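Local coordinates for putative GH105 family protein (Salmonella enterica subsp. enterica serovar Paratyphi A, PDB 3QWT), which is of unknown function but, as an alpha/alpha toroid protein, probably removes unsaturated uronic sugar residues from oligosaccharides, as in glycoside hydrolase family 105, at residues Y77-Y80 against G84-T87; Q31-N36 against M368-L373; D24-L29 against T374-N379. One frame throughout, in Å; residues are numbered along the deposited sequence.

Contact 1 of 3, residues Y77-Y80 against G84-T87; sequences YHYY and GDQT
The ring of Tyr80 reaches along the backbone of Gly84 and Asp85, with CD1 3.6 Å from Asp85 O, an oxygen that lies at the ring's edge and near its plane. Tyr80 CE1 packs 4.0 Å from Gly84 CA, and the OH of this tyrosine is hydrogen-bonded to Glu124 of helix 114-125. This contact illustrates how a helix can be ended and the next one begun within a few residues. Gly84 N still donates to Tyr80 O, at 2.7 Å and with an N-H...O angle of 147°, yet Gly84 itself has left helical geometry: its phi is positive, which glycine adopts readily. Asp85 then takes the N-cap of helix 86-102. Its CG stands anti to the backbone N (chi1 -172°), which lets Asp85 OD2 accept from Met88 N and, more weakly, from Thr87 N at 2.9 Å. The other carboxylate oxygen faces the second tyrosine: Tyr79 CE2 is 3.8 Å from Asp85 OD1, which sits at the ring edge, the ring and carboxylate planes being 54° apart. Asp85 OD1 also accepts from Gln31 NE2, so both carboxylate oxygens are engaged, one by the cap and one by another helix. The two tyrosines diverge from this tight turn between helices 67-83 and 86-102. Tyr80 packs on Arg121 of helix 114-125, whereas Tyr79 enters the groove between helix 23-37 and helix 363-377, touching Ile30 and Leu377.

Contact 2 of 3, residues Q31-N36 against M368-L373; sequences QKVTHN and MAMLCL
Helices 23-37 and 363-377 run nearly antiparallel here, the axes of segments 31-36 and 368-373 passing 9.9 Å apart at an angle of 159°. Val33 CA and Met370 CA face each other at 7.4 Å. Packing at such a spacing depends on side chains that bridge the gap, and Met370, present as selenomethionine, and Val33 do so from opposite sides. In Met370, CG lies between the backbone N and the carbonyl carbon (chi1 62°), and the chain then bends at its last torsion, which turns the methyl group to the facing helix. Met370 CE comes obliquely against Val33 CG1, 3.7 Å away. The selenium meets the next residue instead: Met370 SE lies 3.6 Å from Thr34 OG1, the two side chains crossing at about a right angle. That hydroxyl has a polar partner within its own helix, the backbone oxygen of Ile30, so it can be buried beside the selenoether without needing a partner from the other helix. Val33 CG1 also meets Ala369 CB at 4.4 Å; the small alanine completes an apolar patch one residue before Met370. This is antiparallel helix packing within an all-helical alpha/alpha toroid, joining the first and last long helices of the chain. Just outside the patch, Gln366 NE2 donates to the backbone oxygen of Val33. The pair is buried on several sides: Met370 extends to Met76 of helix 67-83, while Cys372, on the same helix 363-377, packs on Ala298 and Ala301 of helix 294-309, and Ile332, in a loop, touches Val33.

Contact 3 of 3, residues D24-L29 against T374-N379; sequences DELKAL and TEYLRN
At the edge of the Tyr376 ring, in its plane, sits a methyl of Leu26: CD1 of the leucine is 3.7 Å from Tyr376 CD1 and 4.1 Å from Tyr376 CE1. The leucine thus abuts the rim of the ring rather than lying over a face, and the two side chains cross at about a right angle. The first torsion of Tyr376 (chi1 -167°) sets the ring opposite the backbone N, which brings the ring edge up to Leu26 CD1; the hydroxyl goes on to Glu322 OE1, where a hydrogen bond fixes the polar end. Phe20 and Leu305 also pack on this tyrosine. Beside it, Leu377 slides past Leu26 in the opposite direction, so that one methyl of Leu377 lies against Leu26. Leu377 CD2 is 3.9 Å from Leu26 CB and equally far from Leu26 CD1. Ile21 and Tyr380, which lie in loops, touch Leu26 as well. The alpha/alpha toroid is a ring of helices, and this contact joins helix 23-37, near the chain's start, to helix 363-377, near its end. The second methyl of Leu377 serves a different neighbour: CD1 is 4.1 Å from Lys27 CG, met nearly crosswise. The lysine chain is extended beyond CG, and its aliphatic part borders the leucine at the margin of the buried patch. Tyr79 and Gln82 of helix 67-83 also pack on Leu377. Farther along segment 374-379, Arg378 forms a salt bridge with Glu135 of the second subunit, another copy of this protein.

Contacts 2 and 3 are successive parts of one helix pair, 23-37 with 363-377, their centres about 10 Å apart; because the helices are antiparallel, the later part of one faces the earlier part of the other. Leu373 of contact 2 touches Leu26 and Leu29 of contact 3, making the interface continuous. Contact 1 is local in sequence, and its residues fall between helix 23-37 and helix 363-377 in the sequence. Its centre lies about 12 Å from that of contact 2 and 13 Å from that of contact 3. Tyr79 links it to both, so the corner after helix 67-83 is tied to the terminal helices of the toroid.

Contact 1 of 3, residues Y77-Y80 against G84-T87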
loop_
_atom_site.group_PDB
_atom_site.type_symbol
_atom_site.label_atom_id
_atom_site.label_comp_id
_atom_site.label_asym_id
_atom_site.label_seq_id
_atom_site.Cartn_x
_atom_site.Cartn_y
_atom_site.Cartn_z
ATOM N N TYR A 77 -10.711 -33.651 -14.588
ATOM C CA TYR A 77 -9.826 -32.493 -14.547
ATOM C C TYR A 77 -8.738 -32.738 -13.516
ATOM O O TYR A 77 -7.560 -32.536 -13.787
ATOM C CB TYR A 77 -10.555 -31.177 -14.244
ATOM C CG TYR A 77 -9.565 -30.043 -14.214
ATOM C CD1 TYR A 77 -9.006 -29.573 -15.395
ATOM C CD2 TYR A 77 -9.125 -29.496 -13.011
ATOM C CE1 TYR A 77 -8.054 -28.563 -15.387
ATOM C CE2 TYR A 77 -8.164 -28.481 -12.995
ATOM C CZ TYR A 77 -7.639 -28.024 -14.191
ATOM O OH TYR A 77 -6.695 -27.027 -14.210
ATOM N N HIS A 78 -9.149 -33.198 -12.339
ATOM C CA HIS A 78 -8.204 -33.512 -11.266
ATOM C C HIS A 78 -7.040 -34.371 -11.755
ATOM O O HIS A 78 -5.874 -33.992 -11.619
ATOM C CB HIS A 78 -8.920 -34.163 -10.066
ATOM C CG HIS A 78 -9.405 -33.166 -9.061
ATOM N ND1 HIS A 78 -8.722 -32.891 -7.900
ATOM C CD2 HIS A 78 -10.475 -32.334 -9.070
ATOM C CE1 HIS A 78 -9.356 -31.947 -7.225
ATOM N NE2 HIS A 78 -10.423 -31.592 -7.916
ATOM N N TYR A 79 -7.358 -35.513 -12.352
ATOM C CA TYR A 79 -6.317 -36.326 -12.942
ATOM C C TYR A 79 -5.461 -35.526 -13.925
ATOM O O TYR A 79 -4.227 -35.548 -13.844
ATOM C CB TYR A 79 -6.891 -37.573 -13.606
ATOM C CG TYR A 79 -5.812 -38.603 -13.929
ATOM C CD1 TYR A 79 -5.232 -39.358 -12.918
ATOM C CD2 TYR A 79 -5.370 -38.806 -15.235
ATOM C CE1 TYR A 79 -4.248 -40.293 -13.191
ATOM C CE2 TYR A 79 -4.382 -39.738 -15.518
ATOM C CZ TYR A 79 -3.824 -40.479 -14.484
ATOM O OH TYR A 79 -2.834 -41.406 -14.737
ATOM N N TYR A 80 -6.106 -34.809 -14.841
ATOM C CA TYR A 80 -5.362 -34.040 -15.830
ATOM C C TYR A 80 -4.444 -33.033 -15.138
ATOM O O TYR A 80 -3.267 -32.897 -15.476
ATOM C CB TYR A 80 -6.298 -33.299 -16.803
ATOM C CG TYR A 80 -5.590 -32.177 -17.533
ATOM C CD1 TYR A 80 -4.603 -32.451 -18.479
ATOM C CD2 TYR A 80 -5.872 -30.859 -17.257
ATOM C CE1 TYR A 80 -3.928 -31.423 -19.146
ATOM C CE2 TYR A 80 -5.205 -29.832 -17.910
ATOM C CZ TYR A 80 -4.232 -30.120 -18.848
ATOM O OH TYR A 80 -3.575 -29.100 -19.498
ATOM N N GLY A 84 -0.946 -34.041 -16.315
ATOM C CA GLY A 84 -0.878 -33.468 -17.655
ATOM C C GLY A 84 -1.308 -34.397 -18.791
ATOM O O GLY A 84 -1.054 -34.108 -19.966
ATOM N N ASP A 85 -1.952 -35.509 -18.434
ATOM C CA ASP A 85 -2.451 -36.517 -19.383
ATOM C C ASP A 85 -3.345 -35.938 -20.487
ATOM O O ASP A 85 -4.495 -35.580 -20.236
ATOM C CB ASP A 85 -3.220 -37.594 -18.603
ATOM C CG ASP A 85 -3.607 -38.785 -19.457
ATOM O OD1 ASP A 85 -3.230 -39.916 -19.091
ATOM O OD2 ASP A 85 -4.296 -38.594 -20.477
ATOM N N GLN A 86 -2.829 -35.870 -21.712
ATOM C CA GLN A 86 -3.553 -35.213 -22.813
ATOM C C GLN A 86 -4.823 -35.955 -23.263
ATOM O O GLN A 86 -5.712 -35.371 -23.888
ATOM C CB GLN A 86 -2.619 -34.958 -23.997
ATOM C CG GLN A 86 -1.723 -33.745 -23.806
ATOM C CD GLN A 86 -2.518 -32.452 -23.814
ATOM O OE1 GLN A 86 -3.648 -32.423 -24.290
ATOM N NE2 GLN A 86 -1.940 -31.385 -23.280
ATOM N N THR A 87 -4.900 -37.233 -22.908
ATOM C CA THR A 87 -6.097 -38.046 -23.125
ATOM C C THR A 87 -7.289 -37.511 -22.325
ATOM O O THR A 87 -8.383 -37.341 -22.871
ATOM C CB THR A 87 -5.838 -39.534 -22.751
ATOM O OG1 THR A 87 -4.778 -40.051 -23.564
ATOM C CG2 THR A 87 -7.085 -40.384 -22.941
#

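Contact 2 of 3, residues Q31-N36 against M368-L373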
loop_
_atom_site.group_PDB
_atom_site.type_symbol
_atom_site.label_atom_id
_atom_site.label_comp_id
_atom_site.label_asym_id
_atom_site.label_seq_id
_atom_site.Cartn_x
_atom_site.Cartn_y
_atom_site.Cartn_z
ATOM N N GLN A 31 -7.517 -45.102 -15.779
ATOM C CA GLN A 31 -7.790 -45.171 -17.209
ATOM C C GLN A 31 -9.014 -46.043 -17.484
ATOM O O GLN A 31 -9.932 -45.636 -18.197
ATOM C CB GLN A 31 -6.562 -45.655 -17.996
ATOM C CG GLN A 31 -5.273 -44.791 -17.799
ATOM C CD GLN A 31 -5.394 -43.318 -18.251
ATOM O OE1 GLN A 31 -6.286 -42.943 -19.014
ATOM N NE2 GLN A 31 -4.480 -42.486 -17.772
ATOM N N LYS A 32 -9.042 -47.229 -16.895
ATOM C CA LYS A 32 -10.163 -48.154 -17.073
ATOM C C LYS A 32 -11.504 -47.554 -16.619
ATOM O O LYS A 32 -12.559 -47.780 -17.231
ATOM C CB LYS A 32 -9.895 -49.469 -16.321
ATOM C CG LYS A 32 -10.683 -50.660 -16.839
ATOM C CD LYS A 32 -10.728 -51.790 -15.812
ATOM C CE LYS A 32 -9.336 -52.177 -15.302
ATOM N NZ LYS A 32 -9.410 -53.130 -14.151
ATOM N N VAL A 33 -11.454 -46.804 -15.528
ATOM C CA VAL A 33 -12.624 -46.136 -14.989
ATOM C C VAL A 33 -13.088 -45.023 -15.936
ATOM O O VAL A 33 -14.284 -44.798 -16.121
ATOM C CB VAL A 33 -12.303 -45.612 -13.568
ATOM C CG1 VAL A 33 -13.341 -44.617 -13.072
ATOM C CG2 VAL A 33 -12.179 -46.798 -12.611
ATOM N N THR A 34 -12.135 -44.345 -16.561
ATOM C CA THR A 34 -12.452 -43.274 -17.499
ATOM C C THR A 34 -13.079 -43.856 -18.750
ATOM O O THR A 34 -14.068 -43.333 -19.258
ATOM C CB THR A 34 -11.198 -42.466 -17.868
ATOM O OG1 THR A 34 -10.666 -41.875 -16.683
ATOM C CG2 THR A 34 -11.529 -41.355 -18.853
ATOM N N HIS A 35 -12.508 -44.954 -19.229
ATOM C CA HIS A 35 -12.993 -45.596 -20.441
ATOM C C HIS A 35 -14.437 -46.038 -20.248
ATOM O O HIS A 35 -15.278 -45.898 -21.142
ATOM C CB HIS A 35 -12.117 -46.793 -20.808
ATOM C CG HIS A 35 -12.506 -47.441 -22.101
ATOM N ND1 HIS A 35 -13.244 -48.608 -22.159
ATOM C CD2 HIS A 35 -12.282 -47.074 -23.383
ATOM C CE1 HIS A 35 -13.449 -48.930 -23.421
ATOM N NE2 HIS A 35 -12.875 -48.019 -24.185
ATOM N N ASN A 36 -14.718 -46.556 -19.063
ATOM C CA ASN A 36 -16.072 -46.941 -18.700
ATOM C C ASN A 36 -17.045 -45.746 -18.774
ATOM O O ASN A 36 -18.059 -45.793 -19.472
ATOM C CB ASN A 36 -16.059 -47.584 -17.302
ATOM C CG ASN A 36 -17.262 -48.464 -17.055
ATOM O OD1 ASN A 36 -18.274 -48.005 -16.538
ATOM N ND2 ASN A 36 -17.156 -49.742 -17.421
HETATM N N MSE A 368 -16.100 -39.793 -9.173
HETATM C CA MSE A 368 -15.713 -39.767 -7.765
HETATM C C MSE A 368 -14.644 -40.823 -7.463
HETATM O O MSE A 368 -13.700 -40.564 -6.722
HETATM C CB MSE A 368 -16.944 -39.874 -6.866
HETATM C CG MSE A 368 -17.801 -38.619 -6.968
HETATM SE SE MSE A 368 -19.657 -38.922 -6.491
HETATM C CE MSE A 368 -19.527 -38.471 -4.584
ATOM N N ALA A 369 -14.757 -41.994 -8.080
ATOM C CA ALA A 369 -13.674 -42.957 -7.963
ATOM C C ALA A 369 -12.352 -42.309 -8.382
ATOM O O ALA A 369 -11.332 -42.478 -7.717
ATOM C CB ALA A 369 -13.953 -44.205 -8.782
HETATM N N MSE A 370 -12.352 -41.552 -9.473
HETATM C CA MSE A 370 -11.076 -41.015 -9.917
HETATM C C MSE A 370 -10.640 -39.830 -9.086
HETATM O O MSE A 370 -9.450 -39.599 -8.913
HETATM C CB MSE A 370 -11.012 -40.765 -11.440
HETATM C CG MSE A 370 -11.977 -39.759 -12.038
HETATM SE SE MSE A 370 -12.055 -39.983 -14.014
HETATM C CE MSE A 370 -13.677 -41.032 -14.088
ATOM N N LEU A 371 -11.605 -39.100 -8.542
ATOM C CA LEU A 371 -11.282 -38.030 -7.612
ATOM C C LEU A 371 -10.454 -38.603 -6.471
ATOM O O LEU A 371 -9.314 -38.184 -6.248
ATOM C CB LEU A 371 -12.553 -37.377 -7.055
ATOM C CG LEU A 371 -13.086 -36.076 -7.653
ATOM C CD1 LEU A 371 -14.288 -35.635 -6.842
ATOM C CD2 LEU A 371 -12.014 -34.968 -7.675
ATOM N N CYS A 372 -11.027 -39.569 -5.751
ATOM C CA CYS A 372 -10.366 -40.106 -4.566
ATOM C C CYS A 372 -9.096 -40.847 -4.951
ATOM O O CYS A 372 -8.106 -40.806 -4.225
ATOM C CB CYS A 372 -11.304 -41.011 -3.753
ATOM S SG CYS A 372 -11.804 -42.588 -4.537
ATOM N N LEU A 373 -9.111 -41.506 -6.105
ATOM C CA LEU A 373 -7.945 -42.275 -6.510
ATOM C C LEU A 373 -6.810 -41.334 -6.918
ATOM O O LEU A 373 -5.629 -41.649 -6.719
ATOM C CB LEU A 373 -8.277 -43.301 -7.608
ATOM C CG LEU A 373 -9.155 -44.487 -7.199
ATOM C CD1 LEU A 373 -9.499 -45.358 -8.409
ATOM C CD2 LEU A 373 -8.485 -45.317 -6.126
#

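Contact 3 of 3, residues D24-L29 against T374-N379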
loop_
_atom_site.group_PDB
_atom_site.type_symbol
_atom_site.label_atom_id
_atom_site.label_comp_id
_atom_site.label_asym_id
_atom_site.label_seq_id
_atom_site.Cartn_x
_atom_site.Cartn_y
_atom_site.Cartn_z
ATOM N N ASP A 24 1.529 -47.490 -10.819
ATOM C CA ASP A 24 1.092 -47.595 -12.205
ATOM C C ASP A 24 -0.142 -48.472 -12.367
ATOM O O ASP A 24 -0.888 -48.348 -13.333
ATOM C CB ASP A 24 2.255 -47.998 -13.107
ATOM C CG ASP A 24 3.324 -46.904 -13.167
ATOM O OD1 ASP A 24 2.960 -45.716 -13.031
ATOM O OD2 ASP A 24 4.522 -47.215 -13.328
ATOM N N GLU A 25 -0.382 -49.313 -11.376
ATOM C CA GLU A 25 -1.609 -50.079 -11.306
ATOM C C GLU A 25 -2.755 -49.102 -11.071
ATOM O O GLU A 25 -3.798 -49.168 -11.723
ATOM C CB GLU A 25 -1.515 -51.076 -10.151
ATOM C CG GLU A 25 -2.486 -52.234 -10.214
ATOM C CD GLU A 25 -2.122 -53.337 -9.228
ATOM O OE1 GLU A 25 -1.432 -53.055 -8.220
ATOM O OE2 GLU A 25 -2.511 -54.493 -9.470
ATOM N N LEU A 26 -2.553 -48.189 -10.129
ATOM C CA LEU A 26 -3.529 -47.139 -9.869
ATOM C C LEU A 26 -3.880 -46.372 -11.146
ATOM O O LEU A 26 -5.054 -46.208 -11.492
ATOM C CB LEU A 26 -2.989 -46.179 -8.821
ATOM C CG LEU A 26 -3.568 -46.380 -7.436
ATOM C CD1 LEU A 26 -2.671 -45.719 -6.406
ATOM C CD2 LEU A 26 -4.975 -45.813 -7.397
ATOM N N LYS A 27 -2.861 -45.901 -11.848
ATOM C CA LYS A 27 -3.107 -45.167 -13.082
ATOM C C LYS A 27 -3.912 -46.004 -14.087
ATOM O O LYS A 27 -4.859 -45.507 -14.712
ATOM C CB LYS A 27 -1.793 -44.694 -13.699
ATOM C CG LYS A 27 -1.061 -43.669 -12.885
ATOM C CD LYS A 27 0.037 -43.062 -13.729
ATOM C CE LYS A 27 0.747 -41.930 -13.019
ATOM N NZ LYS A 27 1.916 -41.468 -13.819
ATOM N N ALA A 28 -3.545 -47.273 -14.234
ATOM C CA ALA A 28 -4.261 -48.139 -15.168
ATOM C C ALA A 28 -5.730 -48.288 -14.772
ATOM O O ALA A 28 -6.603 -48.349 -15.629
ATOM C CB ALA A 28 -3.585 -49.497 -15.271
ATOM N N LEU A 29 -5.996 -48.327 -13.468
ATOM C CA LEU A 29 -7.365 -48.382 -12.957
ATOM C C LEU A 29 -8.127 -47.099 -13.333
ATOM O O LEU A 29 -9.254 -47.135 -13.839
ATOM C CB LEU A 29 -7.325 -48.559 -11.438
ATOM C CG LEU A 29 -8.576 -49.012 -10.682
ATOM C CD1 LEU A 29 -9.117 -50.325 -11.232
ATOM C CD2 LEU A 29 -8.250 -49.157 -9.207
ATOM N N THR A 374 -7.155 -40.164 -7.447
ATOM C CA THR A 374 -6.131 -39.183 -7.821
ATOM C C THR A 374 -5.470 -38.551 -6.612
ATOM O O THR A 374 -4.256 -38.350 -6.579
ATOM C CB THR A 374 -6.689 -38.083 -8.716
ATOM O OG1 THR A 374 -7.170 -38.662 -9.934
ATOM C CG2 THR A 374 -5.601 -37.076 -9.039
ATOM N N GLU A 375 -6.273 -38.229 -5.609
ATOM C CA GLU A 375 -5.726 -37.726 -4.368
ATOM C C GLU A 375 -4.832 -38.810 -3.738
ATOM O O GLU A 375 -3.782 -38.511 -3.160
ATOM C CB GLU A 375 -6.855 -37.269 -3.434
ATOM C CG GLU A 375 -6.406 -36.837 -2.040
ATOM C CD GLU A 375 -5.526 -35.582 -2.015
ATOM O OE1 GLU A 375 -5.744 -34.675 -2.826
ATOM O OE2 GLU A 375 -4.622 -35.490 -1.157
ATOM N N TYR A 376 -5.225 -40.072 -3.882
ATOM C CA TYR A 376 -4.441 -41.161 -3.307
ATOM C C TYR A 376 -3.088 -41.316 -4.013
ATOM O O TYR A 376 -2.091 -41.707 -3.390
ATOM C CB TYR A 376 -5.224 -42.468 -3.355
ATOM C CG TYR A 376 -4.624 -43.579 -2.508
ATOM C CD1 TYR A 376 -4.018 -44.686 -3.104
ATOM C CD2 TYR A 376 -4.671 -43.524 -1.118
ATOM C CE1 TYR A 376 -3.478 -45.694 -2.351
ATOM C CE2 TYR A 376 -4.127 -44.546 -0.345
ATOM C CZ TYR A 376 -3.532 -45.627 -0.973
ATOM O OH TYR A 376 -2.983 -46.654 -0.231
ATOM N N LEU A 377 -3.063 -40.993 -5.307
ATOM C CA LEU A 377 -1.826 -40.988 -6.084
ATOM C C LEU A 377 -0.781 -40.035 -5.519
ATOM O O LEU A 377 0.414 -40.240 -5.718
ATOM C CB LEU A 377 -2.093 -40.635 -7.552
ATOM C CG LEU A 377 -2.332 -41.839 -8.478
ATOM C CD1 LEU A 377 -2.634 -41.373 -9.888
ATOM C CD2 LEU A 377 -1.145 -42.802 -8.481
ATOM N N ARG A 378 -1.216 -38.990 -4.827
ATOM C CA ARG A 378 -0.255 -38.057 -4.234
ATOM C C ARG A 378 0.650 -38.768 -3.238
ATOM O O ARG A 378 1.798 -38.378 -3.055
ATOM C CB ARG A 378 -0.943 -36.855 -3.587
ATOM C CG ARG A 378 -1.535 -35.872 -4.592
ATOM C CD ARG A 378 -2.077 -34.644 -3.878
ATOM N NE ARG A 378 -1.006 -33.758 -3.423
ATOM C CZ ARG A 378 -0.400 -32.866 -4.205
ATOM N NH1 ARG A 378 0.565 -32.087 -3.722
ATOM N NH2 ARG A 378 -0.760 -32.755 -5.479
ATOM N N ASN A 379 0.136 -39.821 -2.611
ATOM C CA ASN A 379 0.972 -40.696 -1.779
ATOM C C ASN A 379 2.138 -41.358 -2.524
ATOM O O ASN A 379 3.032 -41.927 -1.897
ATOM C CB ASN A 379 0.132 -41.773 -1.089
ATOM C CG ASN A 379 -0.647 -41.233 0.085
ATOM O OD1 ASN A 379 -0.310 -40.194 0.637
ATOM N ND2 ASN A 379 -1.693 -41.942 0.478
#